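Local coordinates for protein lactaldehyde dehydrogenase (Methanocaldococcus jannaschii, PDB 3PQA) that oxidises lactaldehyde to lactate with a preference for NAD over NADP, a step in the biosynthesis of coenzyme F420, at residues M14-P19 against A169-I174; I88-V93 against S267-G272; S147-A152 against L426-N431; I217-S222 against E227-K232; A66-E71 against A177-N182. One frame throughout, in Å; residues are numbered along the deposited sequence.

Contact 1 of 5, residues M14-P19 against A169-I174; sequences MDVINP and APLVCI
Val16 lays both of its methyl groups against the turn that leads into helix 171-186, CG2 meeting Pro170 CG at 3.8 Å and CG1 meeting Leu171 CG at 3.8 Å. The two branches divide the work. CG2 and Pro170 CG point at each other end on, while CG1 fits between the pyrrolidine ring and the isobutyl group of Leu171, with Pro170 CD 3.8 Å and Leu171 CD1 4.0 Å from it. This split follows from the first torsion of Val16 (177°), which sets CG1 opposite the backbone N and beside the carbonyl carbon, leaving CG2 beside the N. The side chain of Leu171 passes slantwise across that of Val16 and offers its branch point and both methyl groups to the single CG1. The contact between the segments is entirely apolar and small, about 140 Å² of surface counted over both sides, and Val16 and Pro170 are buried. Within 169-174 the chain is already winding into the helix, as Ile174 N donates to Pro170 O; Asp83 OD2 accepts a hydrogen bond from Leu171 N. Strand 14-17 is one half of a two-stranded antiparallel sheet with strand 24-28, whose Ile28 also packs on Pro170. The valine thus joins this N-terminal hairpin to the start of helix 171-186, with Asp83 of helix 73-84 touching both Val16 and Pro170.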
# COMPACT_ATOMS: atom_id res chain seq x y z
N MET B 14 -0.87 24.99 -41.49
CA MET B 14 0.04 23.86 -41.57
C MET B 14 -0.65 22.67 -42.21
O MET B 14 -1.76 22.29 -41.81
CB MET B 14 0.53 23.51 -40.16
CG MET B 14 1.77 22.61 -40.06
SD MET B 14 2.20 22.23 -38.31
CE MET B 14 0.73 21.33 -37.82
N ASP B 15 -0.00 22.08 -43.22
CA ASP B 15 -0.53 20.91 -43.92
C ASP B 15 -0.57 19.70 -43.00
O ASP B 15 0.36 19.47 -42.22
CB ASP B 15 0.32 20.56 -45.14
CG ASP B 15 0.08 21.48 -46.32
OD1 ASP B 15 -0.76 22.40 -46.20
OD2 ASP B 15 0.73 21.27 -47.36
N VAL B 16 -1.64 18.92 -43.10
CA VAL B 16 -1.75 17.63 -42.43
C VAL B 16 -1.90 16.58 -43.52
O VAL B 16 -2.82 16.67 -44.35
CB VAL B 16 -2.95 17.56 -41.45
CG1 VAL B 16 -3.07 16.16 -40.84
CG2 VAL B 16 -2.85 18.64 -40.36
N ILE B 17 -1.00 15.60 -43.52
CA ILE B 17 -0.85 14.66 -44.63
C ILE B 17 -1.43 13.28 -44.33
O ILE B 17 -1.30 12.77 -43.20
CB ILE B 17 0.65 14.53 -45.04
CG1 ILE B 17 1.28 15.91 -45.29
CG2 ILE B 17 0.82 13.64 -46.28
CD1 ILE B 17 0.67 16.71 -46.43
N ASN B 18 -2.07 12.67 -45.32
CA ASN B 18 -2.41 11.24 -45.26
C ASN B 18 -1.16 10.47 -45.67
O ASN B 18 -0.71 10.62 -46.81
CB ASN B 18 -3.59 10.97 -46.20
CG ASN B 18 -3.97 9.49 -46.30
OD1 ASN B 18 -3.14 8.59 -46.18
ND2 ASN B 18 -5.25 9.24 -46.56
N PRO B 19 -0.57 9.65 -44.77
CA PRO B 19 0.72 9.06 -45.13
C PRO B 19 0.66 7.97 -46.21
O PRO B 19 1.71 7.60 -46.75
CB PRO B 19 1.25 8.48 -43.81
CG PRO B 19 0.04 8.28 -42.97
CD PRO B 19 -0.96 9.33 -43.37
N ALA B 169 0.36 13.60 -36.94
CA ALA B 169 -0.98 13.02 -36.85
C ALA B 169 -1.84 13.73 -35.80
O ALA B 169 -2.27 13.11 -34.85
CB ALA B 169 -0.91 11.51 -36.55
N PRO B 170 -2.10 15.04 -36.01
CA PRO B 170 -2.79 15.86 -35.00
C PRO B 170 -4.32 15.75 -34.98
O PRO B 170 -4.94 16.18 -34.00
CB PRO B 170 -2.39 17.29 -35.41
CG PRO B 170 -2.27 17.21 -36.91
CD PRO B 170 -1.79 15.80 -37.23
N LEU B 171 -4.93 15.18 -36.02
CA LEU B 171 -6.39 15.33 -36.16
C LEU B 171 -7.22 14.64 -35.07
O LEU B 171 -8.24 15.17 -34.62
CB LEU B 171 -6.87 14.93 -37.56
CG LEU B 171 -6.25 15.71 -38.74
CD1 LEU B 171 -6.89 15.27 -40.04
CD2 LEU B 171 -6.37 17.23 -38.55
N VAL B 172 -6.75 13.48 -34.61
CA VAL B 172 -7.48 12.81 -33.56
C VAL B 172 -7.38 13.62 -32.26
O VAL B 172 -8.31 13.58 -31.46
CB VAL B 172 -7.05 11.33 -33.36
CG1 VAL B 172 -5.79 11.22 -32.50
CG2 VAL B 172 -8.20 10.53 -32.76
N CYS B 173 -6.27 14.34 -32.07
CA CYS B 173 -6.06 15.19 -30.88
C CYS B 173 -6.95 16.42 -30.90
O CYS B 173 -7.41 16.87 -29.84
CB CYS B 173 -4.60 15.60 -30.77
SG CYS B 173 -3.55 14.16 -30.47
N ILE B 174 -7.19 16.95 -32.10
CA ILE B 174 -8.14 18.04 -32.27
C ILE B 174 -9.55 17.55 -31.92
O ILE B 174 -10.30 18.25 -31.24
CB ILE B 174 -8.08 18.65 -33.71
CG1 ILE B 174 -6.77 19.43 -33.88
CG2 ILE B 174 -9.27 19.56 -33.98
CD1 ILE B 174 -6.37 19.67 -35.36

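Contact 2 of 5, residues I88-V93 against S267-G272; sequences IKQARV and SFIYAG
Gln90 reaches from helix 88-111 to the turn that follows helix 256-268, where its side chain meets Ile269 and Tyr270. Beyond CB, CG lies 4.0 Å from Ile269 CD1, and CD comes closer to the same methyl, at 3.7 Å. The chain runs on extended beyond CG (chi2 172°), which carries the amide far enough to engage the turn. There OE1 accepts a hydrogen bond from Tyr270 N at 2.9 Å, the donor tilted 17° from the carbonyl plane and the N-H bent to 140° at the hydrogen. NE2 donates to a water 3.1 Å away, and that water in turn donates to Phe268 O at 2.7 Å. The two ends of one amide therefore hold the turn directly and through water, which fixes the rotation of the amide group, while Ile269 crosses it with its CD1 methyl. With an alanine at Gln90, Tyr270 N would probably lose this acceptor and the bridging water this donor, and a gap would open beside Ile269 CD1. The tyrosine ring leads away to its own partners: its OH is hydrogen-bonded to Ala84 O, and Lys86 makes a cation-pi contact with it. Tyr270, Ala271 and Gly272 all have positive phi, and Gly272 N donates to Ile269 O, closing a turn on the way to Cys275, the catalytic cysteine by similarity in this aldehyde dehydrogenase fold.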
# COMPACT_ATOMS: atom_id res chain seq x y z
N ILE B 88 -7.03 0.02 -39.83
CA ILE B 88 -8.31 0.28 -39.15
C ILE B 88 -8.59 -0.64 -37.96
O ILE B 88 -9.05 -0.18 -36.92
CB ILE B 88 -9.52 0.36 -40.16
CG1 ILE B 88 -10.80 0.84 -39.46
CG2 ILE B 88 -9.74 -0.98 -40.86
CD1 ILE B 88 -10.82 2.32 -39.11
N LYS B 89 -8.26 -1.93 -38.10
CA LYS B 89 -8.41 -2.87 -36.97
C LYS B 89 -7.58 -2.46 -35.74
O LYS B 89 -8.05 -2.56 -34.60
CB LYS B 89 -8.08 -4.29 -37.41
CG LYS B 89 -9.15 -4.91 -38.33
CD LYS B 89 -8.87 -6.38 -38.65
CE LYS B 89 -7.54 -6.54 -39.39
NZ LYS B 89 -7.46 -7.83 -40.14
N GLN B 90 -6.35 -2.00 -35.97
CA GLN B 90 -5.48 -1.50 -34.91
C GLN B 90 -5.94 -0.15 -34.36
O GLN B 90 -5.78 0.14 -33.17
CB GLN B 90 -4.04 -1.40 -35.40
CG GLN B 90 -3.40 -2.75 -35.72
CD GLN B 90 -2.06 -2.59 -36.38
OE1 GLN B 90 -1.22 -1.80 -35.93
NE2 GLN B 90 -1.83 -3.35 -37.45
N ALA B 91 -6.51 0.68 -35.24
CA ALA B 91 -7.07 1.96 -34.83
C ALA B 91 -8.21 1.77 -33.82
O ALA B 91 -8.29 2.50 -32.83
CB ALA B 91 -7.55 2.74 -36.04
N ARG B 92 -9.05 0.77 -34.07
CA ARG B 92 -10.19 0.48 -33.18
C ARG B 92 -9.72 0.09 -31.79
O ARG B 92 -10.28 0.56 -30.78
CB ARG B 92 -11.10 -0.61 -33.76
CG ARG B 92 -11.80 -0.20 -35.04
CD ARG B 92 -12.82 -1.22 -35.54
NE ARG B 92 -13.41 -0.72 -36.78
CZ ARG B 92 -13.27 -1.30 -37.98
NH1 ARG B 92 -12.60 -2.43 -38.12
NH2 ARG B 92 -13.84 -0.74 -39.04
N VAL B 93 -8.70 -0.76 -31.75
CA VAL B 93 -8.04 -1.16 -30.51
C VAL B 93 -7.49 0.05 -29.74
O VAL B 93 -7.76 0.18 -28.54
CB VAL B 93 -6.99 -2.29 -30.73
CG1 VAL B 93 -6.22 -2.57 -29.43
CG2 VAL B 93 -7.69 -3.59 -31.22
N SER B 267 6.97 -7.37 -34.07
CA SER B 267 7.77 -6.81 -35.16
C SER B 267 6.98 -5.89 -36.07
O SER B 267 7.52 -4.89 -36.56
CB SER B 267 8.35 -7.95 -36.01
OG SER B 267 9.33 -8.64 -35.28
N PHE B 268 5.70 -6.21 -36.31
CA PHE B 268 5.01 -5.60 -37.44
C PHE B 268 3.74 -4.81 -37.14
O PHE B 268 3.27 -4.08 -38.00
CB PHE B 268 4.81 -6.62 -38.56
CG PHE B 268 6.10 -7.23 -39.05
CD1 PHE B 268 7.11 -6.42 -39.59
CD2 PHE B 268 6.34 -8.59 -38.93
CE1 PHE B 268 8.31 -6.95 -40.02
CE2 PHE B 268 7.55 -9.15 -39.37
CZ PHE B 268 8.54 -8.32 -39.92
N ILE B 269 3.22 -4.92 -35.92
CA ILE B 269 2.17 -4.00 -35.48
C ILE B 269 2.58 -2.54 -35.74
O ILE B 269 3.72 -2.15 -35.45
CB ILE B 269 1.82 -4.22 -33.98
CG1 ILE B 269 0.90 -5.43 -33.82
CG2 ILE B 269 1.18 -2.96 -33.34
CD1 ILE B 269 -0.53 -5.22 -34.32
N TYR B 270 1.64 -1.77 -36.28
CA TYR B 270 1.84 -0.37 -36.70
C TYR B 270 3.15 -0.15 -37.45
O TYR B 270 3.83 0.87 -37.27
CB TYR B 270 1.62 0.62 -35.52
CG TYR B 270 1.50 2.08 -35.96
CD1 TYR B 270 0.68 2.44 -37.04
CD2 TYR B 270 2.20 3.08 -35.32
CE1 TYR B 270 0.56 3.77 -37.45
CE2 TYR B 270 2.10 4.42 -35.72
CZ TYR B 270 1.27 4.76 -36.78
OH TYR B 270 1.18 6.08 -37.18
N ALA B 271 3.49 -1.10 -38.33
CA ALA B 271 4.69 -1.01 -39.18
C ALA B 271 5.97 -0.80 -38.36
O ALA B 271 6.92 -0.16 -38.82
CB ALA B 271 4.52 0.09 -40.25
N GLY B 272 5.99 -1.31 -37.13
CA GLY B 272 7.14 -1.16 -36.25
C GLY B 272 7.32 0.22 -35.62
O GLY B 272 8.37 0.50 -35.01
O HOH W 1 0.93 -3.10 -38.78

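Contact 3 of 5, residues S147-A152 against L426-N431; sequences SAHKIA and LFRQDN
His149 of helix 145-156 lies under the guanidinium group of Arg428, in the interior of the aldehyde dehydrogenase fold and close to its probable catalytic centre. The two flat groups stack with centres 4.2 Å apart and planes at 23°; Arg428 NH2 sits over the middle of the imidazole, 3.5 Å from His149 CE1. Arg428 arrives from the loop with its chain extended from CG to NE, and the ring, coming from the opposite direction, lies beneath the rim of the guanidinium. At the edge of the imidazole, close to its plane, is the carboxylate of Asp430, turned almost perpendicular to it (83°). His149 NE2 donates a weak hydrogen bond to Asp430 OD1 at 3.1 Å. The same oxygen lies above the face of the guanidinium, a long ion pair in which no N-H points at it. Thus the negative charge of Asp430 is likely to ease the placing of the arginine over the histidine. In the next shell, Asn145 ND2 hydrogen-bonds Asp430 OD2, and Arg97 NH1 binds Arg428 O. Thr101 of helix 88-111 packs on both His149 and Asp430. The side chain of Arg428 is about 6 Å from that of Glu241, an active-site residue by similarity. Farther along the loop the subunit interface begins: Gln429 bonds Ser119 and Pro118 of a second subunit, and its NE2 also donates to Asn431 OD1 at 2.8 Å, in the plane of the acceptor carbonyl, along a lone pair.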
# COMPACT_ATOMS: atom_id res chain seq x y z
N SER B 147 -2.11 10.44 -25.63
CA SER B 147 -2.69 11.68 -25.08
C SER B 147 -3.54 11.39 -23.84
O SER B 147 -3.44 12.10 -22.83
CB SER B 147 -3.51 12.43 -26.14
OG SER B 147 -2.65 12.94 -27.17
N ALA B 148 -4.36 10.33 -23.90
CA ALA B 148 -5.21 9.95 -22.78
C ALA B 148 -4.36 9.63 -21.54
O ALA B 148 -4.72 9.98 -20.42
CB ALA B 148 -6.12 8.77 -23.15
N HIS B 149 -3.22 9.00 -21.76
CA HIS B 149 -2.31 8.64 -20.66
C HIS B 149 -1.66 9.83 -19.98
O HIS B 149 -1.07 9.67 -18.91
CB HIS B 149 -1.26 7.63 -21.12
CG HIS B 149 -1.70 6.21 -20.97
ND1 HIS B 149 -1.89 5.62 -19.75
CD2 HIS B 149 -2.02 5.28 -21.90
CE1 HIS B 149 -2.28 4.37 -19.93
NE2 HIS B 149 -2.37 4.13 -21.22
N LYS B 150 -1.74 11.02 -20.59
CA LYS B 150 -1.27 12.24 -19.94
C LYS B 150 -2.41 13.13 -19.46
O LYS B 150 -2.38 13.64 -18.34
CB LYS B 150 -0.36 13.05 -20.88
CG LYS B 150 0.88 12.29 -21.36
CD LYS B 150 1.83 13.19 -22.12
CE LYS B 150 2.91 12.37 -22.87
NZ LYS B 150 3.78 11.60 -21.93
N ILE B 151 -3.41 13.35 -20.33
CA ILE B 151 -4.59 14.15 -19.99
C ILE B 151 -5.41 13.59 -18.83
O ILE B 151 -5.75 14.33 -17.90
CB ILE B 151 -5.50 14.38 -21.23
CG1 ILE B 151 -4.71 15.12 -22.32
CG2 ILE B 151 -6.77 15.16 -20.86
CD1 ILE B 151 -5.42 15.13 -23.68
N ALA B 152 -5.75 12.30 -18.90
CA ALA B 152 -6.61 11.70 -17.88
C ALA B 152 -6.00 11.82 -16.45
O ALA B 152 -6.66 12.36 -15.54
CB ALA B 152 -6.94 10.25 -18.23
N LEU B 426 6.58 -5.95 -27.28
CA LEU B 426 5.42 -5.08 -27.57
C LEU B 426 4.31 -5.08 -26.49
O LEU B 426 3.43 -4.20 -26.47
CB LEU B 426 4.85 -5.40 -28.96
CG LEU B 426 3.79 -4.47 -29.52
CD1 LEU B 426 4.44 -3.19 -30.03
CD2 LEU B 426 3.06 -5.15 -30.65
N PHE B 427 4.38 -6.02 -25.56
CA PHE B 427 3.34 -6.11 -24.55
C PHE B 427 3.28 -4.90 -23.60
O PHE B 427 4.28 -4.50 -23.02
CB PHE B 427 3.46 -7.40 -23.74
CG PHE B 427 2.36 -7.55 -22.73
CD1 PHE B 427 1.11 -8.01 -23.13
CD2 PHE B 427 2.55 -7.15 -21.41
CE1 PHE B 427 0.07 -8.12 -22.21
CE2 PHE B 427 1.51 -7.25 -20.49
CZ PHE B 427 0.27 -7.73 -20.89
N ARG B 428 2.09 -4.31 -23.46
CA ARG B 428 1.84 -3.34 -22.40
C ARG B 428 0.39 -3.46 -21.94
O ARG B 428 -0.53 -3.21 -22.72
CB ARG B 428 2.11 -1.91 -22.85
CG ARG B 428 1.77 -0.87 -21.78
CD ARG B 428 1.59 0.50 -22.37
NE ARG B 428 1.35 1.49 -21.31
CZ ARG B 428 1.33 2.81 -21.48
NH1 ARG B 428 1.56 3.35 -22.69
NH2 ARG B 428 1.11 3.59 -20.43
N GLN B 429 0.18 -3.85 -20.68
CA GLN B 429 -1.17 -3.83 -20.12
C GLN B 429 -1.35 -2.42 -19.62
O GLN B 429 -0.50 -1.91 -18.88
CB GLN B 429 -1.31 -4.86 -18.99
CG GLN B 429 -2.74 -5.01 -18.47
CD GLN B 429 -2.87 -6.25 -17.64
OE1 GLN B 429 -2.78 -7.36 -18.16
NE2 GLN B 429 -3.03 -6.08 -16.33
N ASP B 430 -2.44 -1.75 -20.02
CA ASP B 430 -2.50 -0.29 -19.75
C ASP B 430 -2.42 0.07 -18.27
O ASP B 430 -1.96 1.16 -17.93
CB ASP B 430 -3.71 0.39 -20.44
CG ASP B 430 -3.33 1.11 -21.77
OD1 ASP B 430 -2.16 1.16 -22.18
OD2 ASP B 430 -4.24 1.66 -22.41
N ASN B 431 -2.87 -0.82 -17.39
CA ASN B 431 -2.82 -0.53 -15.93
C ASN B 431 -1.51 -0.88 -15.21
O ASN B 431 -1.42 -0.75 -13.98
CB ASN B 431 -4.02 -1.16 -15.19
CG ASN B 431 -3.89 -2.65 -15.01
OD1 ASN B 431 -3.14 -3.30 -15.72
ND2 ASN B 431 -4.65 -3.21 -14.06

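Contact 4 of 5, residues I217-S222 against E227-K232; sequences ISFTGS and ELITKK
Strand 216-220 runs beneath helix 223-232, the backbones coming nearest at Phe219 and Ile229, whose CA atoms are 8.6 Å apart. Ile229 fills this interval. Its CD1 methyl stands over one face of the Phe219 ring, a CH-pi contact 3.8 Å from the centroid and 28° off the ring normal, displaced toward the rim so that its closest atom is Phe219 CG, at 3.4 Å. Phe219 CB is also close to it, at 3.6 Å. The methyl gets there because Ile229 CG1 points opposite the carbonyl carbon (chi1 -69°) and the chain continues extended to CD1 (chi2 173°). The other branch, CG2, rests 4.1 Å from Ile217 CG2, so one isoleucine spans two strand residues that face the helix, while Ser218 between them points away. Strand 216-220, helix 223-232 and strand 237-241 form a beta-alpha-beta unit of the Rossmann-like NAD-binding domain, and the turn from strand to helix holds Gly221 and Ser222, NAD-binding residues by similarity. Ser222 is the N-cap of the helix, its OG making a weak hydrogen bond with Val225 N. Within 227-232, Thr230 OG1 donates to Glu227 O at 2.6 Å. Leu240 of the following strand packs on both Phe219 and Ile229, and Val209 of helix 201-210 touches Ile229 as well.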
# COMPACT_ATOMS: atom_id res chain seq x y z
N ILE B 217 6.85 18.68 -17.27
CA ILE B 217 6.85 18.25 -18.67
C ILE B 217 6.68 16.74 -18.69
O ILE B 217 7.37 16.01 -17.97
CB ILE B 217 8.16 18.63 -19.42
CG1 ILE B 217 8.39 20.14 -19.40
CG2 ILE B 217 8.17 18.07 -20.86
CD1 ILE B 217 7.24 20.94 -19.97
N SER B 218 5.72 16.29 -19.49
CA SER B 218 5.53 14.89 -19.76
C SER B 218 5.57 14.73 -21.27
O SER B 218 4.65 15.17 -21.98
CB SER B 218 4.20 14.40 -19.23
OG SER B 218 4.05 13.01 -19.43
N PHE B 219 6.63 14.08 -21.74
CA PHE B 219 6.93 13.96 -23.17
C PHE B 219 7.04 12.50 -23.54
O PHE B 219 7.69 11.72 -22.83
CB PHE B 219 8.27 14.65 -23.49
CG PHE B 219 8.78 14.35 -24.88
CD1 PHE B 219 8.34 15.09 -25.97
CD2 PHE B 219 9.72 13.34 -25.10
CE1 PHE B 219 8.80 14.83 -27.26
CE2 PHE B 219 10.20 13.07 -26.39
CZ PHE B 219 9.73 13.82 -27.47
N THR B 220 6.40 12.13 -24.65
CA THR B 220 6.55 10.80 -25.25
C THR B 220 7.02 11.01 -26.70
O THR B 220 6.39 11.76 -27.44
CB THR B 220 5.23 9.98 -25.21
OG1 THR B 220 4.81 9.85 -23.85
CG2 THR B 220 5.40 8.56 -25.78
N GLY B 221 8.11 10.36 -27.09
CA GLY B 221 8.71 10.55 -28.41
C GLY B 221 10.13 10.04 -28.49
O GLY B 221 10.52 9.14 -27.75
N SER B 222 10.92 10.61 -29.40
CA SER B 222 12.28 10.10 -29.62
C SER B 222 13.24 10.39 -28.46
O SER B 222 13.17 11.44 -27.82
CB SER B 222 12.87 10.66 -30.92
OG SER B 222 13.23 12.01 -30.75
N GLU B 227 16.39 13.70 -24.54
CA GLU B 227 17.68 14.14 -24.00
C GLU B 227 17.79 15.67 -24.00
O GLU B 227 18.20 16.28 -23.01
CB GLU B 227 18.83 13.49 -24.77
CG GLU B 227 20.22 13.97 -24.34
CD GLU B 227 21.11 12.87 -23.77
OE1 GLU B 227 21.12 11.75 -24.34
OE2 GLU B 227 21.82 13.14 -22.77
N LEU B 228 17.39 16.30 -25.11
CA LEU B 228 17.39 17.76 -25.20
C LEU B 228 16.42 18.41 -24.20
O LEU B 228 16.71 19.47 -23.63
CB LEU B 228 17.07 18.22 -26.64
CG LEU B 228 17.64 19.57 -27.10
CD1 LEU B 228 19.00 19.35 -27.75
CD2 LEU B 228 16.70 20.23 -28.09
N ILE B 229 15.28 17.78 -23.95
CA ILE B 229 14.36 18.26 -22.92
C ILE B 229 15.06 18.35 -21.56
O ILE B 229 14.95 19.39 -20.88
CB ILE B 229 13.03 17.45 -22.86
CG1 ILE B 229 12.21 17.71 -24.13
CG2 ILE B 229 12.22 17.78 -21.62
CD1 ILE B 229 10.96 16.85 -24.27
N THR B 230 15.81 17.30 -21.19
CA THR B 230 16.55 17.31 -19.90
C THR B 230 17.53 18.50 -19.79
O THR B 230 17.78 19.00 -18.69
CB THR B 230 17.28 15.97 -19.56
OG1 THR B 230 18.40 15.76 -20.44
CG2 THR B 230 16.34 14.78 -19.66
N LYS B 231 18.02 18.98 -20.94
CA LYS B 231 18.97 20.11 -20.97
C LYS B 231 18.30 21.49 -21.04
O LYS B 231 18.96 22.51 -20.83
CB LYS B 231 19.96 19.96 -22.14
CG LYS B 231 20.74 18.64 -22.14
CD LYS B 231 21.72 18.57 -23.30
CE LYS B 231 22.20 17.14 -23.55
NZ LYS B 231 22.67 16.45 -22.30
N LYS B 232 17.00 21.52 -21.33
CA LYS B 232 16.31 22.80 -21.55
C LYS B 232 15.16 23.08 -20.58
O LYS B 232 14.73 24.23 -20.47
CB LYS B 232 15.76 22.87 -22.98
CG LYS B 232 16.80 23.11 -24.06
CD LYS B 232 16.18 22.99 -25.44
CE LYS B 232 15.15 24.09 -25.72
NZ LYS B 232 15.68 25.33 -26.38

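Contact 5 of 5, residues A66-E71 against A177-N182; sequences AKQIKE and AKIIEN
Gln68 uses both ends of its amide to grip helix 171-186. Its OE1 accepts a hydrogen bond from Asn182 ND2 at 3.1 Å, nearly straight at 166°, and its NE2 donates to the backbone Ile179 O at 2.9 Å. The first bond lies in the amide plane of Asn182, although the donor is tilted 27° from the carbonyl plane of Gln68; the second is more bent. Since Gln68 NE2 also bonds Asn64 OD1 one turn earlier on its own helix, the amide has three partners that fix which end is oxygen and which nitrogen. Its chain extends beyond CG and slides past Ile179 in the opposite direction, with Gln68 CB 3.7 Å from Ile179 CG2 and OE1 3.5 Å from Ile179 CG1. A leucine here would probably leave Asn182 ND2 without its acceptor and Ile179 O without this added donor, setting the asparagine amide free to turn. Deeper in, Ile179 CD1 meets Ile69 CG1 at 4.1 Å, the two side chains crossing at about a right angle. Together the segments bury about 217 Å². Their axes come within 9.8 Å and run at 134°, nearer antiparallel than parallel. Ile65 of helix 55-71 adds to the packing on Ile179. Ile69 also packs on Val95, Ser98 and Ile99 of helix 88-111, so helix 55-71 rests on both that helix and helix 171-186.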
# COMPACT_ATOMS: atom_id res chain seq x y z
N ALA B 66 -14.83 9.69 -21.62
CA ALA B 66 -14.90 8.29 -22.03
C ALA B 66 -16.18 8.00 -22.81
O ALA B 66 -16.16 7.30 -23.82
CB ALA B 66 -14.80 7.37 -20.83
N LYS B 67 -17.31 8.53 -22.33
CA LYS B 67 -18.58 8.30 -22.99
C LYS B 67 -18.56 8.85 -24.42
O LYS B 67 -18.98 8.17 -25.35
CB LYS B 67 -19.74 8.91 -22.19
CG LYS B 67 -21.11 8.63 -22.78
CD LYS B 67 -22.20 9.08 -21.84
CE LYS B 67 -23.57 9.01 -22.50
NZ LYS B 67 -23.86 10.23 -23.33
N GLN B 68 -18.07 10.07 -24.58
CA GLN B 68 -18.00 10.68 -25.93
C GLN B 68 -17.09 9.92 -26.91
O GLN B 68 -17.43 9.78 -28.09
CB GLN B 68 -17.53 12.12 -25.85
CG GLN B 68 -18.50 13.09 -25.20
CD GLN B 68 -17.94 14.47 -25.22
OE1 GLN B 68 -17.77 15.06 -26.29
NE2 GLN B 68 -17.58 14.99 -24.05
N ILE B 69 -15.94 9.46 -26.41
CA ILE B 69 -15.00 8.68 -27.23
C ILE B 69 -15.70 7.40 -27.70
O ILE B 69 -15.62 7.04 -28.87
CB ILE B 69 -13.70 8.32 -26.47
CG1 ILE B 69 -12.89 9.59 -26.16
CG2 ILE B 69 -12.83 7.33 -27.28
CD1 ILE B 69 -11.67 9.37 -25.23
N LYS B 70 -16.39 6.74 -26.77
CA LYS B 70 -17.15 5.54 -27.11
C LYS B 70 -18.22 5.80 -28.17
O LYS B 70 -18.38 5.00 -29.10
CB LYS B 70 -17.75 4.92 -25.84
CG LYS B 70 -18.50 3.61 -26.04
CD LYS B 70 -19.05 3.11 -24.70
CE LYS B 70 -20.02 1.95 -24.86
NZ LYS B 70 -19.31 0.69 -25.19
N GLU B 71 -18.93 6.93 -28.06
CA GLU B 71 -19.98 7.26 -29.03
C GLU B 71 -19.43 7.63 -30.41
O GLU B 71 -20.13 7.52 -31.42
CB GLU B 71 -20.89 8.38 -28.50
CG GLU B 71 -21.72 7.94 -27.29
CD GLU B 71 -22.51 9.07 -26.64
OE1 GLU B 71 -22.16 10.26 -26.85
OE2 GLU B 71 -23.46 8.76 -25.89
N ALA B 177 -9.78 17.17 -28.14
CA ALA B 177 -9.87 18.50 -27.54
C ALA B 177 -11.32 19.02 -27.53
O ALA B 177 -11.78 19.56 -26.52
CB ALA B 177 -8.94 19.48 -28.24
N LYS B 178 -12.01 18.84 -28.67
CA LYS B 178 -13.44 19.15 -28.76
C LYS B 178 -14.25 18.34 -27.73
O LYS B 178 -15.12 18.89 -27.05
CB LYS B 178 -13.96 18.86 -30.17
CG LYS B 178 -13.41 19.80 -31.23
CD LYS B 178 -13.88 19.33 -32.60
CE LYS B 178 -13.27 20.14 -33.72
NZ LYS B 178 -13.65 19.54 -35.03
N ILE B 179 -13.95 17.05 -27.62
CA ILE B 179 -14.57 16.17 -26.62
C ILE B 179 -14.34 16.66 -25.18
O ILE B 179 -15.28 16.71 -24.37
CB ILE B 179 -14.10 14.69 -26.79
CG1 ILE B 179 -14.82 14.04 -27.98
CG2 ILE B 179 -14.32 13.87 -25.51
CD1 ILE B 179 -14.23 12.71 -28.41
N ILE B 180 -13.09 17.03 -24.87
CA ILE B 180 -12.75 17.60 -23.55
C ILE B 180 -13.52 18.90 -23.33
O ILE B 180 -14.12 19.09 -22.27
CB ILE B 180 -11.22 17.82 -23.40
CG1 ILE B 180 -10.50 16.47 -23.37
CG2 ILE B 180 -10.90 18.64 -22.12
CD1 ILE B 180 -9.02 16.52 -23.67
N GLU B 181 -13.52 19.78 -24.33
CA GLU B 181 -14.30 21.02 -24.28
C GLU B 181 -15.79 20.76 -23.96
O GLU B 181 -16.37 21.44 -23.12
CB GLU B 181 -14.12 21.81 -25.58
CG GLU B 181 -14.88 23.13 -25.65
CD GLU B 181 -14.76 23.83 -27.00
OE1 GLU B 181 -13.69 23.70 -27.65
OE2 GLU B 181 -15.73 24.50 -27.40
N ASN B 182 -16.40 19.77 -24.61
CA ASN B 182 -17.80 19.41 -24.34
C ASN B 182 -18.03 18.99 -22.88
O ASN B 182 -19.03 19.37 -22.27
CB ASN B 182 -18.26 18.28 -25.26
CG ASN B 182 -18.36 18.72 -26.71
OD1 ASN B 182 -18.55 19.89 -27.01
ND2 ASN B 182 -18.23 17.77 -27.62

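Overall arrangement
Helix 171-186 carries two of the contacts: contact 1 ties its start to the N-terminal hairpin, and contact 5, with its centre 18 Å away, ties its middle to helix 55-71. Contact 3 lies nearest the centre of the chain and touches all four others, meeting contact 4 through Lys150, which probably hydrogen-bonds Thr220 and Ser218. Along the chain contacts 1, 2, 3 and 5 cross one another, while contact 4 follows contacts 1 and 5 and lies in sequence between the two segments of contact 2 and likewise of contact 3. Contacts 2 and 4 lie 26 Å apart on opposite sides of the centre. These crossings bring the NAD-binding unit and probable catalytic residues together.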